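Side-chain contacts in mosquitocidal toxin (Bacillus sphaericus, PDB 2CB4), which probably transfers ADP-ribose from NAD+ to target proteins, this chain being the catalytic domain of a larger mosquito-killing toxin: residues 62-65 with 70-73; 88-93 with 207-212; 135-140 with 151-156; 191-196 with 215-220. The protein carries 1 engineered substitution. All blocks are in the same frame, centred on the assembly; numbering follows the deposited sequence.

In the fold
From the N terminus, contact 1 comes first and closes a short loop between helix 36-44 and strand 78-82, where residues 62-65 meet 70-73. Contact 2 spans most of the rest, joining helix 86-92 to the end of strand 202-208. Contact 3 (135-140 with 151-156) falls wholly within that span and links two non-adjacent strands of the mixed sheet through side chains. Contact 4 crosses contact 2, since 191-196 precedes 207-212 and 215-220 follows it. Strand 192-199 lies between strands 150-156 and 202-208, so contacts 2, 3 and 4 meet on it. Contact 1 touches contacts 2 and 4, with Ile72 packing on Phe212, Arg193 and Thr217.

Contact 1 (62-65 with 70-73); sequences TIDS and IQID
With CG anti to the backbone N (chi1 -174°) and a bend at chi2 (62°), the side chain of Gln71 folds over toward Asp64. The amide oxygen OE1 of Gln71 comes to 3.6 Å from CB of Asp64, with the carboxylate and amide planes turned 48° apart. The polar ends find other partners: Asp64 OD1 accepts from the backbone N of Asn66, and Gln71 NE2 donates to OD2 of Asp73 at 3.0 Å, approaching from above the carboxylate plane. Between the backbones runs a nearly straight bond, Gln71 N to Thr62 O at 2.9 Å. A water lies 2.8 Å from Thr62 O and 2.6 Å from Gln71 O and can bond to either. CD1 of Ile70 swings back to meet CG1 of Ile63 at 4.2 Å, a light apolar touch. Thr62 OG1 turns elsewhere, to the backbone N of Gly160. The contact illustrates how a surface loop can close on itself through a single beta bridge, here Ile63 with Ile70, without becoming a regular hairpin.

Contact 2 (88-93 with 207-212); sequences DIFLNG and WINPNF
The end of helix 86-92 packs here against the place where strand 202-208 runs into a type I turn, Asn209 to Phe212, and one aromatic ring carries most of the contact. The Phe90 ring lies against Asn209, whose CB sits over the middle of one face, 3.9 Å from the ring centroid and only 7° off its normal: a CH-pi contact. The Asn209 amide continues the overlap, its plane stacked 13° from that of the ring. Obliquely to the ring, CB of Trp207 comes 3.9 Å from Phe90 CE2, while the indole extends off in another direction, its NE1 donating to Glu197. An edge-to-face pairing with Trp232 adds a further aromatic neighbour to Phe90.

Asn209 is held at both ends of its amide. Its first torsion sets CG opposite the backbone N (chi1 -179°); OD1 accepts from Asn211 N at 3.2 Å, which makes an Asx turn, and ND2 donates to the carbonyl of Ile192 on the adjacent strand. A water then joins helix to turn: it donates to Phe90 O and to Asn209 OD1, each at 2.8 Å, and accepts from Asn211 ND2 at 3.1 Å. Asn209, its amide fixed, thus presents CB to the ring and OD1 to the water. Asn211 OD1 is bonded in turn to His144 of the second subunit. The whole is a helix-on-sheet packing within an ADP-ribosyltransferase-type domain, with an Asx turn directly after the strand.

Contact 3 (135-140 with 151-156); sequences GLEITP and IYRYEI
Glu137 and Pro140 both meet a single side chain of strand 150-156, that of Arg153, so the contact is essentially one arginine reaching far from its strand. Ahead of it in sequence, Tyr152 turns its ring to another side of the strand, well away from residues 135-140.

Arg153 starts out nearly extended through its first two torsions and then bends at chi3, which carries the guanidinium toward Glu137 arriving from the opposite direction. OE2 of Glu137 lies at the edge of the guanidinium, near its plane, and is shared by both terminal nitrogens: NH1 and NH2 of Arg153 each stand 3.4 Å from it. The N-H angles, both about 137°, are poor, so this is a long salt bridge made of two weak bonds, with the carboxylate plane turned 48° from the guanidinium. A water also bridges the pair, donating to Glu137 OE1 at 2.6 Å and weakly accepting from Arg153 NH2 at 2.7 Å. The ring of Pro140 packs obliquely on the same group, its CG 3.8 Å from NH1 of Arg153. The stronger partner of Glu137 OE2 is Arg77, and two arginines around one carboxylate would be expected to favour its charged form.

Next along the strand, Tyr154 again turns away, as Tyr152 does. Glu155 then pairs with Arg77, so Arg77 links the two glutamates. Around the contact, Arg153 is flanked by Leu79 and Trp81 of strand 78-82 and by Tyr196 of strand 192-199, while Glu137 leans on Tyr131 of strand 123-131.

Contact 4 (191-196 with 215-220); sequences FIRSTY and PSTLND
Strand 192-199 faces the 3-10 turns of 215-220 with Arg193 and Leu218 closest, their CA atoms 7.4 Å apart. The link between them is the long side chain of Arg193, directed at the turns and bent at chi3 (77°). Its NH1 donates to OG1 of Thr217 at 3.1 Å, with an N-H angle of 151°; the oxygen lies at the guanidinium edge, almost exactly in its plane. The Thr217 side chain stands at about a right angle to the arginine, and its OG1 is bonded as well to the carbonyl of Asn214, so a second residue fixes the acceptor. Nearer the backbone, the aliphatic part takes the apolar contact: CG of Arg193 meets CD2 of Leu218 at 3.7 Å, the two side chains running antiparallel alongside one another. Asp220 brushes NH1 of Arg193 with its CB, and its OD2, 4.6 Å from that NH1 and well out of the guanidinium plane, contributes charge but no hydrogen bond. The firmer ionic partner is Glu155, which takes NH2 of Arg193 in a salt bridge. Through these bonds the 3-10 loop rests beside the sheet: Arg193 pairs its backbone with Glu155 of strand 150-156 and with Asn209 just past strand 202-208, while Leu218 packs on Ile208.

Contact 1 (62-65 with 70-73)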
# COMPACT_ATOMS: atom_id res chain seq x y z
N THR A 62 -18.37 13.51 -44.39
CA THR A 62 -18.68 13.79 -43.01
C THR A 62 -18.19 15.21 -42.76
O THR A 62 -18.61 15.88 -41.81
CB THR A 62 -18.09 12.76 -42.03
OG1 THR A 62 -16.65 12.82 -42.01
CG2 THR A 62 -18.58 11.40 -42.36
N ILE A 63 -17.36 15.66 -43.69
CA ILE A 63 -16.80 16.99 -43.70
C ILE A 63 -17.13 17.77 -44.99
O ILE A 63 -16.98 17.21 -46.10
CB ILE A 63 -15.33 16.91 -43.62
CG1 ILE A 63 -14.92 17.05 -42.15
CG2 ILE A 63 -14.78 18.00 -44.50
CD1 ILE A 63 -13.69 16.38 -41.86
N ASP A 64 -17.54 19.04 -44.85
CA ASP A 64 -17.84 19.91 -46.03
C ASP A 64 -16.48 20.28 -46.65
O ASP A 64 -15.54 20.67 -45.98
CB ASP A 64 -18.67 21.19 -45.65
CG ASP A 64 -19.34 21.90 -46.91
OD1 ASP A 64 -18.72 21.99 -47.99
OD2 ASP A 64 -20.46 22.44 -46.77
N SER A 65 -16.38 20.03 -47.95
CA SER A 65 -15.16 20.26 -48.74
C SER A 65 -14.91 21.80 -48.90
O SER A 65 -13.75 22.26 -48.90
CB SER A 65 -15.37 19.63 -50.14
OG SER A 65 -16.76 19.67 -50.52
N ILE A 70 -17.75 20.29 -40.34
CA ILE A 70 -18.58 19.12 -40.20
C ILE A 70 -19.84 19.31 -41.03
O ILE A 70 -20.53 20.33 -40.94
CB ILE A 70 -18.91 18.84 -38.66
CG1 ILE A 70 -17.64 18.73 -37.83
CG2 ILE A 70 -19.71 17.61 -38.49
CD1 ILE A 70 -16.63 17.85 -38.43
N GLN A 71 -20.18 18.28 -41.78
CA GLN A 71 -21.39 18.24 -42.59
C GLN A 71 -22.57 17.93 -41.66
O GLN A 71 -22.66 16.84 -41.06
CB GLN A 71 -21.25 17.14 -43.65
CG GLN A 71 -22.39 17.08 -44.65
CD GLN A 71 -22.50 18.35 -45.44
OE1 GLN A 71 -21.49 18.98 -45.75
NE2 GLN A 71 -23.73 18.78 -45.71
N ILE A 72 -23.47 18.89 -41.53
CA ILE A 72 -24.61 18.73 -40.66
C ILE A 72 -25.90 18.62 -41.47
O ILE A 72 -26.50 19.63 -41.81
CB ILE A 72 -24.68 19.95 -39.64
CG1 ILE A 72 -23.40 19.97 -38.79
CG2 ILE A 72 -25.93 19.88 -38.76
CD1 ILE A 72 -23.21 21.22 -38.05
N ASP A 73 -26.29 17.39 -41.80
CA ASP A 73 -27.51 17.11 -42.55
C ASP A 73 -28.08 15.77 -42.08
O ASP A 73 -27.38 15.00 -41.45
CB ASP A 73 -27.29 17.13 -44.09
CG ASP A 73 -26.17 16.21 -44.56
OD1 ASP A 73 -25.81 15.24 -43.86
OD2 ASP A 73 -25.65 16.44 -45.67
O HOH W 1 -20.94 14.88 -40.72

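Contact 2 (88-93 with 207-212)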
# COMPACT_ATOMS: atom_id res chain seq x y z
N ASP A 88 -21.85 14.37 -17.55
CA ASP A 88 -20.74 13.48 -17.86
C ASP A 88 -20.40 13.64 -19.40
O ASP A 88 -19.35 14.12 -19.76
CB ASP A 88 -21.15 12.03 -17.53
CG ASP A 88 -20.02 11.03 -17.80
OD1 ASP A 88 -18.95 11.44 -18.31
OD2 ASP A 88 -20.17 9.84 -17.49
N ILE A 89 -21.33 13.24 -20.27
CA ILE A 89 -21.16 13.26 -21.72
C ILE A 89 -20.81 14.59 -22.41
O ILE A 89 -19.89 14.62 -23.26
CB ILE A 89 -22.34 12.53 -22.45
CG1 ILE A 89 -22.56 11.11 -21.85
CG2 ILE A 89 -22.10 12.50 -23.99
CD1 ILE A 89 -21.28 10.24 -21.81
N PHE A 90 -21.50 15.67 -22.05
CA PHE A 90 -21.21 16.98 -22.67
C PHE A 90 -19.88 17.53 -22.16
O PHE A 90 -19.33 18.49 -22.71
CB PHE A 90 -22.31 18.02 -22.40
CG PHE A 90 -23.56 17.82 -23.22
CD1 PHE A 90 -23.63 16.84 -24.18
CD2 PHE A 90 -24.69 18.61 -22.99
CE1 PHE A 90 -24.80 16.65 -24.91
CE2 PHE A 90 -25.85 18.40 -23.73
CZ PHE A 90 -25.90 17.43 -24.69
N LEU A 91 -19.36 16.94 -21.09
CA LEU A 91 -18.09 17.38 -20.54
C LEU A 91 -16.93 16.54 -21.09
O LEU A 91 -15.90 17.07 -21.46
CB LEU A 91 -18.12 17.27 -19.02
CG LEU A 91 -16.78 17.60 -18.32
CD1 LEU A 91 -16.39 19.07 -18.48
CD2 LEU A 91 -16.78 17.22 -16.84
N ASN A 92 -17.12 15.23 -21.13
CA ASN A 92 -16.09 14.29 -21.53
C ASN A 92 -16.20 13.65 -22.92
O ASN A 92 -15.24 13.07 -23.39
CB ASN A 92 -16.08 13.12 -20.51
CG ASN A 92 -15.74 13.56 -19.12
OD1 ASN A 92 -14.69 14.15 -18.89
ND2 ASN A 92 -16.64 13.32 -18.19
N GLY A 93 -17.39 13.71 -23.52
CA GLY A 93 -17.66 13.09 -24.80
C GLY A 93 -17.86 11.59 -24.57
O GLY A 93 -18.13 11.13 -23.45
N TRP A 207 -31.77 18.67 -24.05
CA TRP A 207 -30.54 19.35 -23.67
C TRP A 207 -29.79 19.78 -24.92
O TRP A 207 -29.60 18.97 -25.84
CB TRP A 207 -29.63 18.39 -22.92
CG TRP A 207 -30.13 18.02 -21.56
CD1 TRP A 207 -30.91 16.92 -21.21
CD2 TRP A 207 -29.83 18.69 -20.34
NE1 TRP A 207 -31.14 16.92 -19.86
CE2 TRP A 207 -30.49 18.00 -19.30
CE3 TRP A 207 -29.10 19.86 -20.03
CZ2 TRP A 207 -30.42 18.41 -17.97
CZ3 TRP A 207 -29.04 20.27 -18.70
CH2 TRP A 207 -29.68 19.53 -17.68
N ILE A 208 -29.35 21.03 -24.94
CA ILE A 208 -28.57 21.58 -26.03
C ILE A 208 -27.14 21.77 -25.53
O ILE A 208 -26.94 22.28 -24.44
CB ILE A 208 -29.10 22.95 -26.48
CG1 ILE A 208 -30.62 22.90 -26.76
CG2 ILE A 208 -28.34 23.45 -27.69
CD1 ILE A 208 -30.96 21.99 -27.87
N ASN A 209 -26.15 21.34 -26.32
CA ASN A 209 -24.73 21.52 -25.97
C ASN A 209 -24.31 22.84 -26.66
O ASN A 209 -24.13 22.87 -27.86
CB ASN A 209 -23.89 20.38 -26.54
CG ASN A 209 -22.43 20.50 -26.20
OD1 ASN A 209 -22.03 21.40 -25.47
ND2 ASN A 209 -21.63 19.58 -26.69
N PRO A 210 -24.17 23.92 -25.89
CA PRO A 210 -23.79 25.23 -26.48
C PRO A 210 -22.40 25.22 -27.15
O PRO A 210 -22.09 26.09 -27.95
CB PRO A 210 -23.76 26.18 -25.27
CG PRO A 210 -24.54 25.46 -24.20
CD PRO A 210 -24.26 24.00 -24.42
N ASN A 211 -21.57 24.25 -26.77
CA ASN A 211 -20.22 24.11 -27.28
C ASN A 211 -20.12 23.22 -28.51
O ASN A 211 -19.04 22.85 -28.93
CB ASN A 211 -19.29 23.56 -26.19
CG ASN A 211 -19.43 24.32 -24.88
OD1 ASN A 211 -19.50 25.53 -24.87
ND2 ASN A 211 -19.46 23.60 -23.79
N PHE A 212 -21.26 22.88 -29.09
CA PHE A 212 -21.28 22.07 -30.29
C PHE A 212 -20.45 22.85 -31.37
O PHE A 212 -20.55 24.06 -31.50
CB PHE A 212 -22.72 21.85 -30.74
CG PHE A 212 -22.83 21.11 -32.05
CD1 PHE A 212 -22.30 19.83 -32.17
CD2 PHE A 212 -23.39 21.72 -33.16
CE1 PHE A 212 -22.36 19.15 -33.39
CE2 PHE A 212 -23.45 21.04 -34.38
CZ PHE A 212 -22.92 19.76 -34.49
O HOH W 2 -19.59 20.61 -24.45

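Contact 3 (135-140 with 151-156)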
# COMPACT_ATOMS: atom_id res chain seq x y z
N GLY A 135 -38.56 12.47 -45.99
CA GLY A 135 -37.48 13.05 -45.18
C GLY A 135 -37.88 13.36 -43.72
O GLY A 135 -37.25 14.18 -43.04
N LEU A 136 -38.96 12.73 -43.26
CA LEU A 136 -39.44 12.89 -41.89
C LEU A 136 -38.81 11.77 -41.03
O LEU A 136 -38.66 10.62 -41.50
CB LEU A 136 -40.96 12.75 -41.85
CG LEU A 136 -41.76 13.82 -42.61
CD1 LEU A 136 -43.25 13.63 -42.38
CD2 LEU A 136 -41.33 15.18 -42.16
N GLU A 137 -38.44 12.09 -39.80
CA GLU A 137 -37.82 11.11 -38.90
C GLU A 137 -38.75 10.00 -38.44
O GLU A 137 -39.89 10.24 -38.02
CB GLU A 137 -37.19 11.78 -37.67
CG GLU A 137 -36.16 10.90 -36.99
CD GLU A 137 -35.47 11.53 -35.79
OE1 GLU A 137 -35.88 12.61 -35.34
OE2 GLU A 137 -34.52 10.91 -35.28
N ILE A 138 -38.23 8.78 -38.50
CA ILE A 138 -38.96 7.60 -38.04
C ILE A 138 -38.11 6.90 -36.95
O ILE A 138 -36.96 7.27 -36.71
CB ILE A 138 -39.32 6.62 -39.21
CG1 ILE A 138 -38.06 6.18 -39.95
CG2 ILE A 138 -40.32 7.29 -40.17
CD1 ILE A 138 -38.33 5.10 -40.99
N THR A 139 -38.70 5.93 -36.25
CA THR A 139 -38.04 5.24 -35.16
C THR A 139 -36.65 4.69 -35.52
O THR A 139 -36.51 3.92 -36.47
CB THR A 139 -38.94 4.14 -34.60
OG1 THR A 139 -40.26 4.67 -34.45
CG2 THR A 139 -38.44 3.64 -33.24
N PRO A 140 -35.62 5.04 -34.73
CA PRO A 140 -34.29 4.52 -35.01
C PRO A 140 -34.16 3.16 -34.32
O PRO A 140 -35.08 2.70 -33.64
CB PRO A 140 -33.37 5.54 -34.32
CG PRO A 140 -34.16 6.03 -33.16
CD PRO A 140 -35.62 5.99 -33.59
N ILE A 151 -32.93 7.08 -19.71
CA ILE A 151 -31.98 6.84 -20.79
C ILE A 151 -31.90 8.11 -21.64
O ILE A 151 -32.86 8.91 -21.72
CB ILE A 151 -32.35 5.57 -21.62
CG1 ILE A 151 -31.16 5.15 -22.50
CG2 ILE A 151 -33.63 5.79 -22.45
CD1 ILE A 151 -31.28 3.78 -23.08
N TYR A 152 -30.74 8.31 -22.25
CA TYR A 152 -30.50 9.47 -23.10
C TYR A 152 -30.26 9.04 -24.54
O TYR A 152 -29.67 8.00 -24.81
CB TYR A 152 -29.26 10.24 -22.58
CG TYR A 152 -29.45 10.79 -21.17
CD1 TYR A 152 -29.97 12.08 -20.97
CD2 TYR A 152 -29.19 9.99 -20.04
CE1 TYR A 152 -30.21 12.56 -19.70
CE2 TYR A 152 -29.45 10.47 -18.75
CZ TYR A 152 -29.95 11.75 -18.59
OH TYR A 152 -30.18 12.28 -17.33
N ARG A 153 -30.72 9.86 -25.48
CA ARG A 153 -30.47 9.62 -26.90
C ARG A 153 -29.70 10.84 -27.39
O ARG A 153 -30.27 11.91 -27.60
CB ARG A 153 -31.78 9.48 -27.68
CG ARG A 153 -31.58 8.78 -29.07
CD ARG A 153 -32.87 8.92 -29.87
NE ARG A 153 -32.88 10.21 -30.51
CZ ARG A 153 -33.59 10.51 -31.57
NH1 ARG A 153 -34.40 9.62 -32.10
NH2 ARG A 153 -33.49 11.72 -32.09
N TYR A 154 -28.39 10.69 -27.51
CA TYR A 154 -27.52 11.77 -27.95
C TYR A 154 -27.50 11.90 -29.46
O TYR A 154 -27.51 10.88 -30.18
CB TYR A 154 -26.08 11.56 -27.41
CG TYR A 154 -25.99 11.73 -25.90
CD1 TYR A 154 -25.71 12.98 -25.35
CD2 TYR A 154 -26.21 10.64 -25.02
CE1 TYR A 154 -25.64 13.16 -23.97
CE2 TYR A 154 -26.14 10.81 -23.61
CZ TYR A 154 -25.86 12.08 -23.12
OH TYR A 154 -25.80 12.30 -21.79
N GLU A 155 -27.45 13.16 -29.92
CA GLU A 155 -27.40 13.54 -31.33
C GLU A 155 -25.98 14.00 -31.65
O GLU A 155 -25.44 14.92 -31.02
CB GLU A 155 -28.40 14.66 -31.63
CG GLU A 155 -28.36 15.17 -33.06
CD GLU A 155 -29.10 16.47 -33.21
OE1 GLU A 155 -28.92 17.37 -32.36
OE2 GLU A 155 -29.91 16.59 -34.15
N ILE A 156 -25.38 13.34 -32.62
CA ILE A 156 -23.99 13.59 -32.99
C ILE A 156 -23.78 13.92 -34.49
O ILE A 156 -24.46 13.36 -35.37
CB ILE A 156 -23.19 12.27 -32.67
CG1 ILE A 156 -23.35 11.90 -31.19
CG2 ILE A 156 -21.73 12.33 -33.14
CD1 ILE A 156 -23.29 10.43 -30.90
O HOH W 3 -35.20 13.61 -33.07

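Contact 4 (191-196 with 215-220)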
# COMPACT_ATOMS: atom_id res chain seq x y z
N PHE A 191 -18.71 17.43 -30.76
CA PHE A 191 -19.44 16.79 -31.87
C PHE A 191 -20.84 16.29 -31.44
O PHE A 191 -21.55 15.65 -32.23
CB PHE A 191 -18.61 15.63 -32.42
CG PHE A 191 -17.28 16.08 -32.95
CD1 PHE A 191 -17.23 17.11 -33.92
CD2 PHE A 191 -16.10 15.57 -32.45
CE1 PHE A 191 -16.01 17.58 -34.38
CE2 PHE A 191 -14.88 16.03 -32.91
CZ PHE A 191 -14.83 17.06 -33.87
N ILE A 192 -21.20 16.56 -30.18
CA ILE A 192 -22.48 16.14 -29.63
C ILE A 192 -23.32 17.38 -29.50
O ILE A 192 -23.03 18.28 -28.70
CB ILE A 192 -22.31 15.37 -28.27
CG1 ILE A 192 -21.12 14.40 -28.36
CG2 ILE A 192 -23.61 14.66 -27.89
CD1 ILE A 192 -20.81 13.65 -27.05
N ARG A 193 -24.34 17.47 -30.34
CA ARG A 193 -25.18 18.64 -30.38
C ARG A 193 -26.25 18.76 -29.31
O ARG A 193 -26.53 19.84 -28.81
CB ARG A 193 -25.83 18.80 -31.77
CG ARG A 193 -26.58 20.16 -31.87
CD ARG A 193 -26.86 20.56 -33.29
NE ARG A 193 -27.98 19.80 -33.82
CZ ARG A 193 -28.47 19.94 -35.04
NH1 ARG A 193 -27.96 20.83 -35.85
NH2 ARG A 193 -29.49 19.19 -35.44
N SER A 194 -26.89 17.65 -29.00
CA SER A 194 -27.97 17.68 -28.03
C SER A 194 -28.25 16.28 -27.53
O SER A 194 -27.65 15.30 -27.97
CB SER A 194 -29.24 18.22 -28.73
OG SER A 194 -29.70 17.32 -29.76
N THR A 195 -29.23 16.18 -26.65
CA THR A 195 -29.67 14.88 -26.18
C THR A 195 -31.10 14.97 -25.68
O THR A 195 -31.54 16.01 -25.20
CB THR A 195 -28.72 14.22 -25.11
OG1 THR A 195 -29.06 12.83 -24.99
CG2 THR A 195 -28.86 14.89 -23.74
N TYR A 196 -31.83 13.87 -25.81
CA TYR A 196 -33.18 13.78 -25.29
C TYR A 196 -33.04 13.00 -24.00
O TYR A 196 -32.41 11.93 -23.99
CB TYR A 196 -34.06 12.89 -26.16
CG TYR A 196 -34.52 13.52 -27.42
CD1 TYR A 196 -34.47 14.89 -27.60
CD2 TYR A 196 -35.02 12.74 -28.45
CE1 TYR A 196 -34.88 15.47 -28.79
CE2 TYR A 196 -35.47 13.31 -29.62
CZ TYR A 196 -35.40 14.68 -29.79
OH TYR A 196 -35.82 15.22 -30.97
N PRO A 215 -22.34 26.15 -33.64
CA PRO A 215 -23.39 26.77 -32.83
C PRO A 215 -24.52 27.45 -33.57
O PRO A 215 -25.58 27.72 -32.99
CB PRO A 215 -22.63 27.80 -31.96
CG PRO A 215 -21.18 27.67 -32.31
CD PRO A 215 -21.04 26.86 -33.53
N SER A 216 -24.32 27.78 -34.84
CA SER A 216 -25.38 28.45 -35.60
C SER A 216 -26.53 27.49 -35.93
O SER A 216 -27.63 27.92 -36.29
CB SER A 216 -24.83 29.09 -36.89
OG SER A 216 -24.33 28.09 -37.77
N THR A 217 -26.28 26.19 -35.78
CA THR A 217 -27.34 25.19 -36.05
C THR A 217 -28.14 24.78 -34.80
O THR A 217 -29.08 24.00 -34.90
CB THR A 217 -26.76 23.92 -36.67
OG1 THR A 217 -25.95 23.24 -35.70
CG2 THR A 217 -25.90 24.26 -37.93
N LEU A 218 -27.78 25.31 -33.62
CA LEU A 218 -28.47 24.92 -32.38
C LEU A 218 -30.00 25.05 -32.42
O LEU A 218 -30.72 24.25 -31.82
CB LEU A 218 -27.85 25.55 -31.13
CG LEU A 218 -26.37 25.20 -30.88
CD1 LEU A 218 -25.83 25.90 -29.65
CD2 LEU A 218 -26.13 23.71 -30.83
N ASN A 219 -30.48 26.04 -33.16
CA ASN A 219 -31.94 26.24 -33.26
C ASN A 219 -32.63 25.19 -34.12
O ASN A 219 -33.85 25.10 -34.11
CB ASN A 219 -32.26 27.64 -33.77
CG ASN A 219 -32.11 28.68 -32.70
OD1 ASN A 219 -31.41 29.68 -32.88
ND2 ASN A 219 -32.70 28.42 -31.54
N ASP A 220 -31.85 24.39 -34.83
CA ASP A 220 -32.42 23.34 -35.67
C ASP A 220 -32.76 22.09 -34.87
O ASP A 220 -33.32 21.14 -35.41
CB ASP A 220 -31.46 22.94 -36.80
CG ASP A 220 -31.12 24.09 -37.73
OD1 ASP A 220 -31.88 25.09 -37.78
OD2 ASP A 220 -30.07 23.99 -38.41